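Local coordinates for protein IroE-like serine hydrolase (Shewanella oneidensis, PDB 3GFF) that probably hydrolyses ester bonds as a serine hydrolase of the alpha/beta-hydrolase fold, resembling the siderophore esterase IroE, at residues A[150-155]-A[197-202]; A[169-174]-A[245-250]. All blocks are in the same frame, centred on the assembly; numbering follows the deposited sequence.

Interaction 1: residues A[150-155]-A[197-202]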
loop_
_atom_site.group_PDB
_atom_site.type_symbol
_atom_site.label_atom_id
_atom_site.label_comp_id
_atom_site.label_asym_id
_atom_site.label_seq_id
_atom_site.Cartn_x
_atom_site.Cartn_y
_atom_site.Cartn_z
ATOM N N VAL A 150 17.778 -12.858 -6.201
ATOM C CA VAL A 150 18.407 -12.133 -7.314
ATOM C C VAL A 150 19.106 -10.884 -6.751
ATOM O O VAL A 150 20.254 -10.577 -7.112
ATOM C CB VAL A 150 17.398 -11.725 -8.378
ATOM C CG1 VAL A 150 18.081 -10.853 -9.443
ATOM C CG2 VAL A 150 16.713 -12.943 -8.995
ATOM N N ALA A 151 18.396 -10.157 -5.881
ATOM C CA ALA A 151 18.962 -9.000 -5.157
ATOM C C ALA A 151 20.217 -9.432 -4.419
ATOM O O ALA A 151 21.255 -8.811 -4.575
ATOM C CB ALA A 151 17.949 -8.397 -4.185
HETATM N N MSE A 152 20.145 -10.534 -3.665
HETATM C CA MSE A 152 21.310 -11.006 -2.886
HETATM C C MSE A 152 22.500 -11.320 -3.767
HETATM O O MSE A 152 23.621 -10.973 -3.426
HETATM C CB MSE A 152 20.967 -12.252 -2.051
HETATM C CG MSE A 152 19.960 -12.022 -0.903
HETATM SE SE MSE A 152 20.388 -10.451 0.209
HETATM C CE MSE A 152 19.142 -10.623 1.615
ATOM N N GLU A 153 22.251 -12.002 -4.889
ATOM C CA GLU A 153 23.307 -12.394 -5.827
ATOM C C GLU A 153 23.927 -11.167 -6.552
ATOM O O GLU A 153 25.131 -11.077 -6.746
ATOM C CB GLU A 153 22.747 -13.437 -6.791
ATOM C CG GLU A 153 23.761 -14.106 -7.688
ATOM C CD GLU A 153 24.796 -14.929 -6.933
ATOM O OE1 GLU A 153 24.737 -15.041 -5.674
ATOM O OE2 GLU A 153 25.676 -15.449 -7.607
ATOM N N ALA A 154 23.099 -10.196 -6.903
ATOM C CA ALA A 154 23.563 -8.950 -7.503
ATOM C C ALA A 154 24.543 -8.302 -6.518
ATOM O O ALA A 154 25.653 -7.944 -6.902
ATOM C CB ALA A 154 22.367 -8.015 -7.814
ATOM N N LEU A 155 24.140 -8.198 -5.247
ATOM C CA LEU A 155 25.017 -7.678 -4.206
ATOM C C LEU A 155 26.219 -8.609 -4.082
ATOM O O LEU A 155 27.353 -8.172 -4.231
ATOM C CB LEU A 155 24.267 -7.495 -2.862
ATOM C CG LEU A 155 24.924 -6.768 -1.657
ATOM C CD1 LEU A 155 25.098 -5.270 -1.878
ATOM C CD2 LEU A 155 24.089 -6.993 -0.337
ATOM N N LEU A 197 21.099 -1.972 1.175
ATOM C CA LEU A 197 20.270 -3.157 1.260
ATOM C C LEU A 197 19.197 -2.922 2.329
ATOM O O LEU A 197 19.492 -2.454 3.435
ATOM C CB LEU A 197 21.089 -4.398 1.654
ATOM C CG LEU A 197 20.241 -5.657 1.949
ATOM C CD1 LEU A 197 19.548 -6.220 0.688
ATOM C CD2 LEU A 197 21.098 -6.711 2.604
ATOM N N PHE A 198 17.957 -3.212 1.972
ATOM C CA PHE A 198 16.829 -3.195 2.919
ATOM C C PHE A 198 16.260 -4.579 2.884
ATOM O O PHE A 198 15.999 -5.115 1.794
ATOM C CB PHE A 198 15.756 -2.168 2.517
ATOM C CG PHE A 198 14.460 -2.284 3.307
ATOM C CD1 PHE A 198 14.306 -1.629 4.518
ATOM C CD2 PHE A 198 13.400 -3.028 2.808
ATOM C CE1 PHE A 198 13.131 -1.718 5.240
ATOM C CE2 PHE A 198 12.223 -3.123 3.510
ATOM C CZ PHE A 198 12.090 -2.470 4.745
HETATM N N MSE A 199 16.081 -5.196 4.047
HETATM C CA MSE A 199 15.400 -6.496 4.134
HETATM C C MSE A 199 14.051 -6.383 4.847
HETATM O O MSE A 199 13.958 -5.805 5.947
HETATM C CB MSE A 199 16.251 -7.529 4.895
HETATM C CG MSE A 199 17.486 -7.973 4.170
HETATM SE SE MSE A 199 18.595 -9.119 5.246
HETATM C CE MSE A 199 17.311 -10.576 5.580
ATOM N N ALA A 200 13.004 -6.944 4.239
ATOM C CA ALA A 200 11.690 -7.046 4.894
ATOM C C ALA A 200 11.664 -8.494 5.328
ATOM O O ALA A 200 12.060 -9.368 4.547
ATOM C CB ALA A 200 10.511 -6.763 3.923
ATOM N N ILE A 201 11.211 -8.750 6.550
ATOM C CA ILE A 201 11.165 -10.096 7.086
ATOM C C ILE A 201 9.769 -10.340 7.647
ATOM O O ILE A 201 9.379 -9.700 8.630
ATOM C CB ILE A 201 12.239 -10.330 8.204
ATOM C CG1 ILE A 201 13.626 -9.950 7.702
ATOM C CG2 ILE A 201 12.204 -11.808 8.683
ATOM C CD1 ILE A 201 14.762 -9.951 8.775
ATOM N N ALA A 202 9.023 -11.260 7.016
ATOM C CA ALA A 202 7.661 -11.576 7.427
ATOM C C ALA A 202 7.626 -12.718 8.464
ATOM O O ALA A 202 8.664 -13.183 8.907
ATOM C CB ALA A 202 6.790 -11.909 6.197
#
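Helix 150-155, which offers Met-152 and Leu-155, runs roughly antiparallel to strand 197-201, which offers Leu-197 and Met-199; the axes lie 10.8 Å apart at an angle of 155°. That gap is bridged by side-chain ends alone. Both methionines are selenomethionines. Met-152 has CG anti to the carbonyl carbon (chi1 -67°) and bends at chi2, which carries its terminal methyl to the strand, where CE lies 4.0 Å from Met-199 SE. Met-199 stays extended through chi2 and turns at chi3, and the two chains cross at about a right angle, the methyl of one against the CG-SE bond of the other. Further along, Met-152 SE lies 4.3 Å from Leu-197 CD1. The second branch of the same leucine, CD2, faces Leu-155 CD2 at 4.2 Å, so the two branches of Leu-197 touch residues about one helical turn apart. Ala-167 and Tyr-165 of the neighbouring strand 164-168 also touch Met-152 and Leu-155, respectively, which places the contact in the helix-on-sheet layer of the fold. No hydrogen bond crosses between the segments: this small, buried interface rests on dispersion forces and the exclusion of water.

Interaction 2: residues A[169-174]-A[245-250]. With IMD (imidazole), chain D.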
loop_
_atom_site.group_PDB
_atom_site.type_symbol
_atom_site.label_atom_id
_atom_site.label_comp_id
_atom_site.label_asym_id
_atom_site.label_seq_id
_atom_site.Cartn_x
_atom_site.Cartn_y
_atom_site.Cartn_z
ATOM N N ASP A 169 11.371 -10.608 1.988
ATOM C CA ASP A 169 11.195 -11.970 2.490
ATOM C C ASP A 169 11.919 -12.955 1.615
ATOM O O ASP A 169 11.356 -13.907 1.119
ATOM C CB ASP A 169 9.735 -12.323 2.644
ATOM C CG ASP A 169 9.489 -13.180 3.858
ATOM O OD1 ASP A 169 10.173 -12.945 4.877
ATOM O OD2 ASP A 169 8.610 -14.056 3.802
ATOM N N THR A 170 13.200 -12.696 1.446
ATOM C CA THR A 170 14.090 -13.507 0.584
ATOM C C THR A 170 14.012 -15.001 0.915
ATOM O O THR A 170 14.043 -15.376 2.096
ATOM C CB THR A 170 15.534 -13.048 0.778
ATOM O OG1 THR A 170 15.595 -11.637 0.525
ATOM C CG2 THR A 170 16.526 -13.808 -0.164
ATOM N N SER A 171 13.912 -15.828 -0.127
ATOM C CA SER A 171 13.862 -17.284 0.017
ATOM C C SER A 171 15.301 -17.853 0.246
ATOM O O SER A 171 15.811 -18.625 -0.575
ATOM C CB SER A 171 13.241 -17.892 -1.250
ATOM O OG SER A 171 11.945 -17.343 -1.529
ATOM N N LEU A 172 15.927 -17.462 1.359
ATOM C CA LEU A 172 17.273 -17.896 1.724
ATOM C C LEU A 172 17.336 -19.401 1.985
ATOM O O LEU A 172 18.421 -19.985 1.998
ATOM C CB LEU A 172 17.793 -17.126 2.968
ATOM C CG LEU A 172 18.048 -15.608 2.823
ATOM C CD1 LEU A 172 18.512 -14.942 4.177
ATOM C CD2 LEU A 172 19.112 -15.376 1.779
ATOM N N TRP A 173 16.190 -20.025 2.245
ATOM C CA TRP A 173 16.139 -21.474 2.406
ATOM C C TRP A 173 16.587 -22.220 1.125
ATOM O O TRP A 173 17.049 -23.388 1.179
ATOM C CB TRP A 173 14.743 -21.922 2.824
ATOM C CG TRP A 173 13.696 -21.584 1.820
ATOM C CD1 TRP A 173 12.889 -20.499 1.831
ATOM C CD2 TRP A 173 13.372 -22.318 0.621
ATOM N NE1 TRP A 173 12.054 -20.518 0.739
ATOM C CE2 TRP A 173 12.344 -21.613 -0.030
ATOM C CE3 TRP A 173 13.855 -23.499 0.043
ATOM C CZ2 TRP A 173 11.781 -22.043 -1.225
ATOM C CZ3 TRP A 173 13.314 -23.921 -1.154
ATOM C CH2 TRP A 173 12.273 -23.194 -1.773
ATOM N N PHE A 174 16.526 -21.541 -0.024
ATOM C CA PHE A 174 16.864 -22.215 -1.248
ATOM C C PHE A 174 18.325 -22.649 -1.222
ATOM O O PHE A 174 19.220 -21.846 -0.956
ATOM C CB PHE A 174 16.552 -21.393 -2.488
ATOM C CG PHE A 174 16.917 -22.101 -3.746
ATOM C CD1 PHE A 174 16.094 -23.055 -4.268
ATOM C CD2 PHE A 174 18.136 -21.885 -4.335
ATOM C CE1 PHE A 174 16.449 -23.755 -5.394
ATOM C CE2 PHE A 174 18.494 -22.568 -5.472
ATOM C CZ PHE A 174 17.645 -23.486 -6.013
ATOM N N GLU A 245 2.560 -10.132 9.119
ATOM C CA GLU A 245 2.559 -10.346 7.699
ATOM C C GLU A 245 2.987 -11.775 7.347
ATOM O O GLU A 245 3.666 -12.493 8.136
ATOM C CB GLU A 245 3.490 -9.342 6.985
ATOM C CG GLU A 245 3.117 -7.833 7.161
ATOM C CD GLU A 245 1.841 -7.422 6.466
ATOM O OE1 GLU A 245 1.462 -8.009 5.428
ATOM O OE2 GLU A 245 1.213 -6.475 6.955
ATOM N N THR A 246 2.563 -12.175 6.148
ATOM C CA THR A 246 2.871 -13.471 5.583
ATOM C C THR A 246 3.922 -13.283 4.492
ATOM O O THR A 246 4.266 -12.168 4.078
ATOM C CB THR A 246 1.647 -14.113 4.940
ATOM O OG1 THR A 246 1.287 -13.341 3.801
ATOM C CG2 THR A 246 0.457 -14.205 5.905
ATOM N N HIS A 247 4.435 -14.403 4.013
ATOM C CA HIS A 247 5.460 -14.375 3.005
ATOM C C HIS A 247 4.986 -13.649 1.739
ATOM O O HIS A 247 5.691 -12.822 1.135
ATOM C CB HIS A 247 5.868 -15.813 2.701
ATOM C CG HIS A 247 6.782 -15.936 1.545
ATOM N ND1 HIS A 247 8.045 -15.402 1.553
ATOM C CD2 HIS A 247 6.628 -16.547 0.351
ATOM C CE1 HIS A 247 8.629 -15.671 0.399
ATOM N NE2 HIS A 247 7.795 -16.377 -0.339
ATOM N N GLN A 248 3.770 -13.945 1.346
ATOM C CA GLN A 248 3.204 -13.262 0.194
ATOM C C GLN A 248 2.744 -11.805 0.500
ATOM O O GLN A 248 3.085 -10.901 -0.261
ATOM C CB GLN A 248 2.132 -14.141 -0.481
ATOM C CG GLN A 248 2.763 -15.335 -1.272
ATOM C CD GLN A 248 3.618 -14.885 -2.477
ATOM O OE1 GLN A 248 3.336 -13.880 -3.124
ATOM N NE2 GLN A 248 4.657 -15.646 -2.778
ATOM N N SER A 249 2.045 -11.565 1.614
ATOM C CA SER A 249 1.527 -10.185 1.910
ATOM C C SER A 249 2.593 -9.118 2.204
ATOM O O SER A 249 2.304 -7.922 2.163
ATOM C CB SER A 249 0.553 -10.174 3.091
ATOM O OG SER A 249 1.235 -10.145 4.342
ATOM N N VAL A 250 3.802 -9.530 2.530
ATOM C CA VAL A 250 4.805 -8.550 2.922
ATOM C C VAL A 250 5.419 -7.796 1.733
ATOM O O VAL A 250 6.092 -6.789 1.941
ATOM C CB VAL A 250 5.916 -9.164 3.812
ATOM C CG1 VAL A 250 6.985 -9.874 2.930
ATOM C CG2 VAL A 250 6.554 -8.072 4.692
HETATM N N1 IMD D . 9.459 -19.229 -0.713
HETATM C C2 IMD D . 9.106 -19.113 0.598
HETATM N N3 IMD D . 7.835 -19.585 0.760
HETATM C C4 IMD D . 7.376 -19.983 -0.459
HETATM C C5 IMD D . 8.408 -19.764 -1.386
#
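Asp-169 and His-247 meet through one hydrogen bond, His-247 ND1 to Asp-169 OD2, 2.7 Å long with an angle of 160° at the hydrogen. The acceptor lies in the imidazole ring plane, whereas the donor reaches OD2 on its anti side, 26° out of the carboxylate plane. The His-247 ring, its CG trans to the main-chain N (chi1 172°), presents its ND1 edge to Asp-169; NE2 bonds Ser-145 OG, completing what is probably the Ser-His-Asp triad. OD2 takes a second bond from His-216. The apolar part is smaller: Asp-169 CB packs on Val-250 CG1 at 3.7 Å. A bound imidazole, probably from the crystallisation liquor, lies over one face of the His-247 ring, with its C2 3.2 Å from NE2. Its N1 donates to Ser-171 OG (3.2 Å) and meets the edge of the Trp-173 ring, 3.2 Å from NE1. Within 245-250, Thr-246 OG1 accepts from Ser-249 N at 2.9 Å, an ST motif, while Ser-249 OG accepts from Thr-246 N, holding the histidine's turn from both ends. The loop carrying Asp-169 follows strand 164-168, and the one carrying His-247 leads into helix 250-263; Phe-146 and Leu-149 of helix 146-156 and Leu-219 of helix 215-230 pack against the 169-174 side.

The two interactions, with centres about 11 Å apart, touch directly: one packs a helix on the central sheet, the other assembles the probable active site beside the strand ends. Segment 197-202 links them. Ala-200 O receives Asp-169 N at 2.9 Å, and Ala-202 N reaches Asp-169 OD1 at 3.0 Å, probable hydrogen bonds that fix the aspartate opposite its histidine. Ala-202 CB also packs on Thr-246 O, 3.3 Å away, so the histidine loop also lies against segment 197-202. The helix of interaction 1 follows Ser-145, on an apparent nucleophile elbow, and Met-152 touches Thr-170, next to Asp-169 in interaction 2.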